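Local coordinates for protein putative phosphomethylpyrimidine kinase (Bacteroides thetaiotaomicron, PDB 3MBH) that probably phosphorylates pyridoxal and related vitamin B6 forms with ATP, as a ribokinase-clan pyridoxal kinase, and holds pyridoxal in this crystal, at residues Leu241-Ala244 and Leu245-Thr249; Val230-Gly233 and Ser234-Gly238; Met129-Glu132 and Met133-Leu136; Asn146-Glu149 and Leu150-Leu154. All coordinates share one frame; numbering follows the deposited sequence.

Contact 1 (Leu241-Ala244 and Leu245-Thr249); sequences LPMA and LDRAT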
loop_
_atom_site.group_PDB
_atom_site.type_symbol
_atom_site.label_atom_id
_atom_site.label_comp_id
_atom_site.label_asym_id
_atom_site.label_seq_id
_atom_site.Cartn_x
_atom_site.Cartn_y
_atom_site.Cartn_z
ATOM N N LEU A 241 23.947 -8.657 1.441
ATOM C CA LEU A 241 24.728 -7.522 0.977
ATOM C C LEU A 241 24.295 -7.118 -0.447
ATOM O O LEU A 241 24.020 -5.987 -0.667
ATOM C CB LEU A 241 26.243 -7.808 1.036
ATOM C CG LEU A 241 27.178 -6.771 0.353
ATOM C CD1 LEU A 241 26.968 -5.380 0.980
ATOM C CD2 LEU A 241 28.671 -7.229 0.457
ATOM N N PRO A 242 24.190 -8.070 -1.392
ATOM C CA PRO A 242 23.829 -7.616 -2.735
ATOM C C PRO A 242 22.422 -7.006 -2.761
ATOM O O PRO A 242 22.184 -6.045 -3.496
ATOM C CB PRO A 242 23.955 -8.896 -3.600
ATOM C CG PRO A 242 23.924 -10.021 -2.634
ATOM C CD PRO A 242 24.477 -9.513 -1.348
HETATM N N MSE A 243 21.506 -7.523 -1.922
HETATM C CA MSE A 243 20.173 -6.938 -1.846
HETATM C C MSE A 243 20.237 -5.503 -1.286
HETATM O O MSE A 243 19.549 -4.628 -1.806
HETATM C CB MSE A 243 19.213 -7.811 -1.031
HETATM C CG MSE A 243 17.900 -7.122 -0.714
HETATM SE SE MSE A 243 16.791 -7.088 -2.317
HETATM C CE MSE A 243 16.294 -9.007 -2.351
ATOM N N ALA A 244 21.083 -5.275 -0.265
ATOM C CA ALA A 244 21.297 -3.934 0.310
ATOM C C ALA A 244 21.789 -2.981 -0.747
ATOM O O ALA A 244 21.280 -1.870 -0.876
ATOM C CB ALA A 244 22.283 -3.984 1.482
ATOM N N LEU A 245 22.788 -3.401 -1.503
ATOM C CA LEU A 245 23.287 -2.620 -2.631
ATOM C C LEU A 245 22.204 -2.205 -3.664
ATOM O O LEU A 245 22.203 -1.068 -4.167
ATOM C CB LEU A 245 24.386 -3.414 -3.373
ATOM C CG LEU A 245 25.676 -3.752 -2.609
ATOM C CD1 LEU A 245 26.663 -4.596 -3.524
ATOM C CD2 LEU A 245 26.335 -2.535 -2.061
ATOM N N ASP A 246 21.326 -3.146 -4.015
ATOM C CA ASP A 246 20.207 -2.872 -4.943
ATOM C C ASP A 246 19.202 -1.910 -4.365
ATOM O O ASP A 246 18.823 -0.946 -5.036
ATOM C CB ASP A 246 19.536 -4.186 -5.363
ATOM C CG ASP A 246 20.371 -4.920 -6.428
ATOM O OD1 ASP A 246 20.693 -4.261 -7.445
ATOM O OD2 ASP A 246 20.710 -6.101 -6.261
ATOM N N ARG A 247 18.812 -2.129 -3.108
ATOM C CA ARG A 247 17.876 -1.235 -2.452
ATOM C C ARG A 247 18.437 0.178 -2.398
ATOM O O ARG A 247 17.721 1.130 -2.714
ATOM C CB ARG A 247 17.535 -1.731 -1.059
ATOM C CG ARG A 247 16.776 -3.007 -1.069
ATOM C CD ARG A 247 16.243 -3.405 0.337
ATOM N NE ARG A 247 15.233 -2.495 0.828
ATOM C CZ ARG A 247 14.734 -2.532 2.050
ATOM N NH1 ARG A 247 15.164 -3.436 2.925
ATOM N NH2 ARG A 247 13.780 -1.660 2.391
ATOM N N ALA A 248 19.705 0.327 -1.985
ATOM C CA ALA A 248 20.350 1.660 -1.834
ATOM C C ALA A 248 20.483 2.382 -3.177
ATOM O O ALA A 248 20.069 3.531 -3.299
ATOM C CB ALA A 248 21.695 1.580 -1.138
ATOM N N THR A 249 20.951 1.689 -4.211
ATOM C CA THR A 249 21.148 2.320 -5.498
ATOM C C THR A 249 19.813 2.691 -6.181
ATOM O O THR A 249 19.700 3.753 -6.793
ATOM C CB THR A 249 22.070 1.472 -6.403
ATOM O OG1 THR A 249 21.600 0.116 -6.502
ATOM C CG2 THR A 249 23.550 1.490 -5.835
#

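Contact 2 (Val230-Gly233 and Ser234-Gly238); sequences VITG and SLMQG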
loop_
_atom_site.group_PDB
_atom_site.type_symbol
_atom_site.label_atom_id
_atom_site.label_comp_id
_atom_site.label_asym_id
_atom_site.label_seq_id
_atom_site.Cartn_x
_atom_site.Cartn_y
_atom_site.Cartn_z
ATOM N N VAL A 230 20.474 3.590 3.813
ATOM C CA VAL A 230 19.709 2.458 3.261
ATOM C C VAL A 230 20.457 1.145 3.458
ATOM O O VAL A 230 19.861 0.137 3.846
ATOM C CB VAL A 230 19.258 2.673 1.816
ATOM C CG1 VAL A 230 18.508 1.397 1.353
ATOM C CG2 VAL A 230 18.361 3.953 1.707
ATOM N N ILE A 231 21.773 1.163 3.263
ATOM C CA ILE A 231 22.577 -0.039 3.524
ATOM C C ILE A 231 22.405 -0.529 4.987
ATOM O O ILE A 231 22.164 -1.715 5.229
ATOM C CB ILE A 231 24.074 0.135 3.172
ATOM C CG1 ILE A 231 24.224 0.329 1.660
ATOM C CG2 ILE A 231 24.928 -1.090 3.681
ATOM C CD1 ILE A 231 24.090 -0.917 0.752
ATOM N N THR A 232 22.482 0.386 5.937
ATOM C CA THR A 232 22.366 0.041 7.342
ATOM C C THR A 232 21.019 -0.528 7.662
ATOM O O THR A 232 20.926 -1.586 8.308
ATOM C CB THR A 232 22.579 1.297 8.186
ATOM O OG1 THR A 232 23.887 1.768 7.900
ATOM C CG2 THR A 232 22.463 1.015 9.680
ATOM N N GLY A 233 19.958 0.167 7.231
ATOM C CA GLY A 233 18.634 -0.316 7.470
ATOM C C GLY A 233 18.392 -1.690 6.818
ATOM O O GLY A 233 17.766 -2.552 7.411
ATOM N N SER A 234 18.854 -1.859 5.581
ATOM C CA SER A 234 18.619 -3.111 4.851
ATOM C C SER A 234 19.336 -4.279 5.537
ATOM O O SER A 234 18.751 -5.372 5.701
ATOM C CB SER A 234 19.019 -2.910 3.372
ATOM O OG SER A 234 19.280 -4.105 2.674
ATOM N N LEU A 235 20.598 -4.075 5.922
ATOM C CA LEU A 235 21.362 -5.131 6.638
ATOM C C LEU A 235 20.673 -5.432 7.987
ATOM O O LEU A 235 20.500 -6.580 8.340
ATOM C CB LEU A 235 22.827 -4.740 6.824
ATOM C CG LEU A 235 23.697 -4.617 5.537
ATOM C CD1 LEU A 235 25.082 -4.091 5.846
ATOM C CD2 LEU A 235 23.772 -6.004 4.773
HETATM N N MSE A 236 20.246 -4.393 8.705
HETATM C CA MSE A 236 19.527 -4.616 9.965
HETATM C C MSE A 236 18.189 -5.302 9.788
HETATM O O MSE A 236 17.741 -5.985 10.691
HETATM C CB MSE A 236 19.342 -3.320 10.719
HETATM C CG MSE A 236 20.657 -2.764 11.210
HETATM SE SE MSE A 236 20.388 -1.094 12.130
HETATM C CE MSE A 236 19.823 -1.814 13.826
ATOM N N GLN A 237 17.565 -5.169 8.616
ATOM C CA GLN A 237 16.361 -5.947 8.329
ATOM C C GLN A 237 16.678 -7.436 7.922
ATOM O O GLN A 237 15.781 -8.211 7.648
ATOM C CB GLN A 237 15.494 -5.273 7.262
ATOM C CG GLN A 237 14.848 -4.004 7.721
ATOM C CD GLN A 237 14.109 -3.317 6.615
ATOM O OE1 GLN A 237 14.213 -3.735 5.465
ATOM N NE2 GLN A 237 13.349 -2.257 6.947
ATOM N N GLY A 238 17.953 -7.815 7.867
ATOM C CA GLY A 238 18.345 -9.183 7.472
ATOM C C GLY A 238 18.540 -9.360 5.970
ATOM O O GLY A 238 18.593 -10.505 5.491
#

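Contact 3 (Met129-Glu132 and Met133-Leu136); sequences MVKE and MRHL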
loop_
_atom_site.group_PDB
_atom_site.type_symbol
_atom_site.label_atom_id
_atom_site.label_comp_id
_atom_site.label_asym_id
_atom_site.label_seq_id
_atom_site.Cartn_x
_atom_site.Cartn_y
_atom_site.Cartn_z
HETATM N N MSE A 129 42.435 14.885 9.818
HETATM C CA MSE A 129 41.167 14.201 9.732
HETATM C C MSE A 129 41.353 12.877 8.967
HETATM O O MSE A 129 40.859 11.841 9.418
HETATM C CB MSE A 129 40.105 15.085 9.084
HETATM C CG MSE A 129 38.801 14.437 9.032
HETATM SE SE MSE A 129 37.933 14.391 10.886
HETATM C CE MSE A 129 38.462 16.105 11.359
ATOM N N VAL A 130 42.120 12.879 7.883
ATOM C CA VAL A 130 42.331 11.650 7.109
ATOM C C VAL A 130 43.055 10.590 7.948
ATOM O O VAL A 130 42.575 9.472 8.070
ATOM C CB VAL A 130 43.127 11.913 5.846
ATOM C CG1 VAL A 130 43.327 10.656 5.125
ATOM C CG2 VAL A 130 42.371 12.931 4.898
ATOM N N LYS A 131 44.197 10.970 8.565
ATOM C CA LYS A 131 44.956 10.030 9.388
ATOM C C LYS A 131 44.080 9.446 10.515
ATOM O O LYS A 131 44.105 8.247 10.729
ATOM C CB LYS A 131 46.244 10.653 9.947
ATOM C CG LYS A 131 47.191 11.122 8.873
ATOM C CD LYS A 131 48.510 11.561 9.408
ATOM C CE LYS A 131 48.419 12.856 10.128
ATOM N NZ LYS A 131 49.656 13.696 9.907
ATOM N N GLU A 132 43.273 10.263 11.192
ATOM C CA GLU A 132 42.382 9.743 12.247
ATOM C C GLU A 132 41.296 8.801 11.684
ATOM O O GLU A 132 40.973 7.743 12.276
ATOM C CB GLU A 132 41.763 10.894 13.045
ATOM C CG GLU A 132 42.746 11.717 13.872
ATOM C CD GLU A 132 43.411 10.897 14.994
ATOM O OE1 GLU A 132 42.701 10.189 15.730
ATOM O OE2 GLU A 132 44.643 10.979 15.138
HETATM N N MSE A 133 40.720 9.170 10.540
HETATM C CA MSE A 133 39.681 8.347 9.959
HETATM C C MSE A 133 40.217 6.950 9.630
HETATM O O MSE A 133 39.503 5.961 9.779
HETATM C CB MSE A 133 39.078 9.026 8.742
HETATM C CG MSE A 133 37.868 8.331 8.158
HETATM SE SE MSE A 133 36.374 8.249 9.440
HETATM C CE MSE A 133 35.679 10.051 9.254
ATOM N N ARG A 134 41.478 6.876 9.195
ATOM C CA ARG A 134 42.141 5.605 8.975
ATOM C C ARG A 134 42.100 4.692 10.207
ATOM O O ARG A 134 42.002 3.474 10.079
ATOM C CB ARG A 134 43.619 5.806 8.562
ATOM C CG ARG A 134 43.788 6.292 7.135
ATOM C CD ARG A 134 45.234 6.578 6.848
ATOM N NE ARG A 134 45.380 7.297 5.593
ATOM C CZ ARG A 134 46.347 8.158 5.318
ATOM N NH1 ARG A 134 47.260 8.451 6.225
ATOM N NH2 ARG A 134 46.399 8.745 4.136
ATOM N N HIS A 135 42.162 5.285 11.393
ATOM C CA HIS A 135 42.004 4.542 12.616
ATOM C C HIS A 135 40.557 4.101 12.860
ATOM O O HIS A 135 40.316 2.941 13.212
ATOM C CB HIS A 135 42.476 5.338 13.857
ATOM C CG HIS A 135 42.351 4.562 15.133
ATOM N ND1 HIS A 135 43.152 3.477 15.420
ATOM C CD2 HIS A 135 41.491 4.677 16.169
ATOM C CE1 HIS A 135 42.816 2.981 16.600
ATOM N NE2 HIS A 135 41.822 3.700 17.085
ATOM N N LEU A 136 39.629 5.026 12.708
ATOM C CA LEU A 136 38.238 4.743 13.002
ATOM C C LEU A 136 37.714 3.577 12.142
ATOM O O LEU A 136 36.971 2.732 12.641
ATOM C CB LEU A 136 37.363 5.975 12.815
ATOM C CG LEU A 136 35.895 5.759 13.216
ATOM C CD1 LEU A 136 35.781 5.299 14.705
ATOM C CD2 LEU A 136 35.026 7.012 12.904
#

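Contact 4 (Asn146-Glu149 and Leu150-Leu154); sequences NLTE and LFYLL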
loop_
_atom_site.group_PDB
_atom_site.type_symbol
_atom_site.label_atom_id
_atom_site.label_comp_id
_atom_site.label_asym_id
_atom_site.label_seq_id
_atom_site.Cartn_x
_atom_site.Cartn_y
_atom_site.Cartn_z
ATOM N N ASN A 146 33.520 6.554 -0.667
ATOM C CA ASN A 146 33.522 6.836 -2.089
ATOM C C ASN A 146 34.926 6.687 -2.630
ATOM O O ASN A 146 35.868 6.510 -1.864
ATOM C CB ASN A 146 32.903 8.196 -2.439
ATOM C CG ASN A 146 33.636 9.376 -1.849
ATOM O OD1 ASN A 146 34.879 9.376 -1.729
ATOM N ND2 ASN A 146 32.874 10.431 -1.520
ATOM N N LEU A 147 35.092 6.786 -3.946
ATOM C CA LEU A 147 36.405 6.525 -4.540
ATOM C C LEU A 147 37.493 7.476 -3.995
ATOM O O LEU A 147 38.650 7.071 -3.703
ATOM C CB LEU A 147 36.324 6.592 -6.080
ATOM C CG LEU A 147 37.556 6.047 -6.778
ATOM C CD1 LEU A 147 37.679 4.581 -6.440
ATOM C CD2 LEU A 147 37.469 6.292 -8.265
ATOM N N THR A 148 37.116 8.738 -3.815
ATOM C CA THR A 148 38.015 9.727 -3.248
ATOM C C THR A 148 38.512 9.306 -1.867
ATOM O O THR A 148 39.714 9.313 -1.598
ATOM C CB THR A 148 37.318 11.091 -3.123
ATOM O OG1 THR A 148 36.922 11.550 -4.423
ATOM C CG2 THR A 148 38.262 12.138 -2.481
ATOM N N GLU A 149 37.565 8.964 -1.015
ATOM C CA GLU A 149 37.818 8.569 0.351
ATOM C C GLU A 149 38.635 7.284 0.378
ATOM O O GLU A 149 39.508 7.122 1.238
ATOM C CB GLU A 149 36.500 8.427 1.105
ATOM C CG GLU A 149 35.842 9.741 1.303
ATOM C CD GLU A 149 34.359 9.688 1.615
ATOM O OE1 GLU A 149 33.686 8.632 1.422
ATOM O OE2 GLU A 149 33.894 10.730 2.097
ATOM N N LEU A 150 38.436 6.414 -0.604
ATOM C CA LEU A 150 39.212 5.184 -0.677
ATOM C C LEU A 150 40.692 5.480 -0.805
ATOM O O LEU A 150 41.538 4.863 -0.133
ATOM C CB LEU A 150 38.798 4.310 -1.868
ATOM C CG LEU A 150 39.822 3.184 -2.179
ATOM C CD1 LEU A 150 39.517 1.983 -1.358
ATOM C CD2 LEU A 150 39.822 2.876 -3.581
ATOM N N PHE A 151 41.031 6.376 -1.715
ATOM C CA PHE A 151 42.450 6.639 -1.931
ATOM C C PHE A 151 43.048 7.414 -0.734
ATOM O O PHE A 151 44.172 7.133 -0.333
ATOM C CB PHE A 151 42.662 7.336 -3.263
ATOM C CG PHE A 151 42.471 6.426 -4.441
ATOM C CD1 PHE A 151 43.365 5.396 -4.682
ATOM C CD2 PHE A 151 41.410 6.580 -5.287
ATOM C CE1 PHE A 151 43.185 4.546 -5.736
ATOM C CE2 PHE A 151 41.222 5.719 -6.370
ATOM C CZ PHE A 151 42.099 4.712 -6.581
ATOM N N TYR A 152 42.276 8.306 -0.108
ATOM C CA TYR A 152 42.735 8.949 1.141
ATOM C C TYR A 152 42.985 7.905 2.250
ATOM O O TYR A 152 44.009 7.933 2.914
ATOM C CB TYR A 152 41.748 10.013 1.607
ATOM C CG TYR A 152 41.960 11.341 0.897
ATOM C CD1 TYR A 152 43.162 12.054 1.042
ATOM C CD2 TYR A 152 40.974 11.887 0.076
ATOM C CE1 TYR A 152 43.336 13.285 0.376
ATOM C CE2 TYR A 152 41.161 13.071 -0.600
ATOM C CZ TYR A 152 42.337 13.761 -0.449
ATOM O OH TYR A 152 42.484 14.962 -1.107
ATOM N N LEU A 153 42.093 6.932 2.386
ATOM C CA LEU A 153 42.257 5.890 3.397
ATOM C C LEU A 153 43.470 5.002 3.113
ATOM O O LEU A 153 44.192 4.659 4.038
ATOM C CB LEU A 153 41.021 5.028 3.528
ATOM C CG LEU A 153 39.821 5.718 4.155
ATOM C CD1 LEU A 153 38.526 4.958 3.981
ATOM C CD2 LEU A 153 40.126 5.999 5.633
ATOM N N LEU A 154 43.699 4.648 1.846
ATOM C CA LEU A 154 44.849 3.827 1.485
ATOM C C LEU A 154 46.169 4.632 1.362
ATOM O O LEU A 154 47.221 4.039 1.176
ATOM C CB LEU A 154 44.555 3.093 0.188
ATOM C CG LEU A 154 43.460 2.031 0.251
ATOM C CD1 LEU A 154 43.294 1.371 -1.084
ATOM C CD2 LEU A 154 43.772 0.983 1.303
#

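Contact 1 (Leu241-Ala244 and Leu245-Thr249)
Leu241 turns CG away from its backbone N (chi1 170°) while Leu245, one helical turn on, sets CG beside its own N (chi1 -63°), and the two branches meet at an angle with CD1 of Leu241 4.1 Å from CG of Leu245. Beneath this apolar pair the backbone bond from Leu245 N to Leu241 O spans 3.0 Å and is almost straight at 173°. Three more bonds of the same i to i+4 kind follow, from Asp246 N to Pro242 O, Arg247 N to Met243 O and Ala248 N to Ala244 O. Pro242, which has no N-H to give, sits in the first turn, where none is required. Asp246 folds back over that turn, bringing OD2 within 3.1 Å of Pro242 O; two acceptors cannot bond, and the Ser287 hydroxyl lies within hydrogen-bonding reach of both, with one proton to share between them. Arg247 runs its CG past Met243 O and bends at chi3, leading the guanidinium off the helix to a salt bridge with Asp239. Further along, Thr249 OG1 donates to Leu245 O at 2.7 Å, and the same carbonyl oxygen takes Thr249 N at 3.0 Å, so one oxygen serves two donors and the hydroxyl is satisfied inside the helix. This is the start of helix 241-257. Pro242 and Met243 pack on Arg257 and Asn278 of a second subunit, the leucines lie on Trp209 of strand 207-213 and Ala200 of strand 195-202, and Ala244 and Ala248 face helix 223-236.

Contact 2 (Val230-Gly233 and Ser234-Gly238)
Ser234 N bonds to Val230 O at 2.8 Å, the first of four helical i to i+4 bonds; Leu235 N to Ile231 O and Met236 N to Thr232 O follow at much the same length. The fourth, Gln237 N to Gly233 O at 2.9 Å, is more bent (139°), as the helix comes to its end. Gly238 then leaves the helix with a positive phi of 89° and closes a Schellman motif, its N bonded to Leu235 O at 2.9 Å. Outside the backbone, the methyl CG2 of Ile231 lies alongside CD1 of Leu235 at 3.7 Å, both side chains pointing the same way. Thr232 and Met236, a selenomethionine, run side by side too: with CG2 opposite the backbone N (chi1 -61° for OG1), the threonine methyl comes 3.8 Å from SE in one of two conformers, a tentative contact. The Thr232 hydroxyl is thereby turned back to Thr228 O. Gln237 passes its CG over Gly233 O; its OE1 accepts from Arg247 NH1 and its NE2 donates to Met34 O, while Ser234 OG bonds to Asp239. At the phi of Gly238 a beta carbon would collide with Gln237 O, so this helix end suits a residue without a side chain.

Contact 3 (Met129-Glu132 and Met133-Leu136)
Arg134 stretches back along helix 127-136 to lay its guanidinium against Val130. From CG to NE the chain is extended (chi2 175°, chi3 -168°), which carries the flat group a full turn toward the start of the helix. There the methyl CG1 of Val130 sits over one face, offset toward the rim, 3.8 Å from NH2. Val130 has CG1 opposite its backbone N, and that rotation puts the methyl beneath the arginine. Lys131 crosses the same group at an angle, its CG 3.8 Å from NH1; its own ammonium turns away through bends at chi3 and chi4 to a salt bridge with Glu128. The charged end of Arg134 is held from beyond the helix, by a salt bridge from NH2 to Asp155 and a hydrogen bond to Tyr152 O. Replacing Arg134 by an alanine would probably leave Asp155 and the Tyr152 carbonyl without their mate and open a gap over the Val130 methyl on that side. Met133, a selenomethionine, swings its CG opposite the backbone N and bends twice, so that its end leaves this helix for Leu153 and Pro113. Main-chain bonds run under these groups, among them Arg134 N to Val130 O at 3.0 Å and Leu136 N to Glu132 O at 3.1 Å; Glu132 O also takes a weak bond from His135 N. The arrangement is that of an amphipathic surface helix in the alpha/beta ribokinase fold: Lys131 on the outer side, Glu132 and His135 along the border with helix 91-102, and Met129, Met133 and Leu136 turned inward.

Contact 4 (Asn146-Glu149 and Leu150-Leu154)
Leu147 and Phe151 lie side by side and point the same way, the isobutyl group of the leucine reaching along to the ring so that CG and CD1 both stand 3.7 Å from CE2. Leu150 completes the cluster: its CD2 sits over the centre of one face of the phenyl ring, 4.1 Å above the plane, while its branch crosses that of Leu147 at an angle, CD2 4.0 Å from CD1. Beyond the segments, Tyr170 of helix 164-176 meets the same ring edge-to-face. Exchanging Phe151 for an alanine would probably open a gap beside Leu147 and Leu150 and leave Tyr170 without its aromatic partner. One residue on, Thr148 and Tyr152 are likewise side by side, pointing the same way. Chi1 of -61° sends the threonine's CG2 opposite its backbone N, 3.6 Å from CE2 of the tyrosine, and leaves OG1 turned to Gly119 N. Polar groups close the first turn. Asn146 OD1 accepts from Glu149 N at 2.8 Å, and Glu149 OE1 accepts from Asn146 N at 3.0 Å, approached on its anti side, 26° out of the carboxylate plane. The other carboxylate oxygen, OE2, takes Leu115 N, tying the cap to the loop near the pyridoxal site. These reciprocal bonds are a capping box: Asn146 is the N-cap of helix 147-154, which follows strand 142-143 of the central sheet after a short connection.

In the fold
Along the chain the order is contact 3, contact 4, contact 2, contact 1, each along one helix or at its end, in one ribokinase-clan fold. They form two pairs. Contacts 3 and 4, on helices 127-136 and 147-154, have centres 11 Å apart and are joined by Arg134 on Tyr152 O; strand 142-143 of the central sheet comes between them in sequence. Contacts 2 and 1, on successive helices 223-236 and 241-257, have centres 9 Å apart and touch through Gln237 and Arg247. Contacts 1 and 3, centres 27 Å apart, lie on opposite sides of the chain's centre. One pair thus lies near the bound pyridoxal (Glu149 about 7 Å, Met133 about 9 Å, side chain to ligand); the other touches the second subunit.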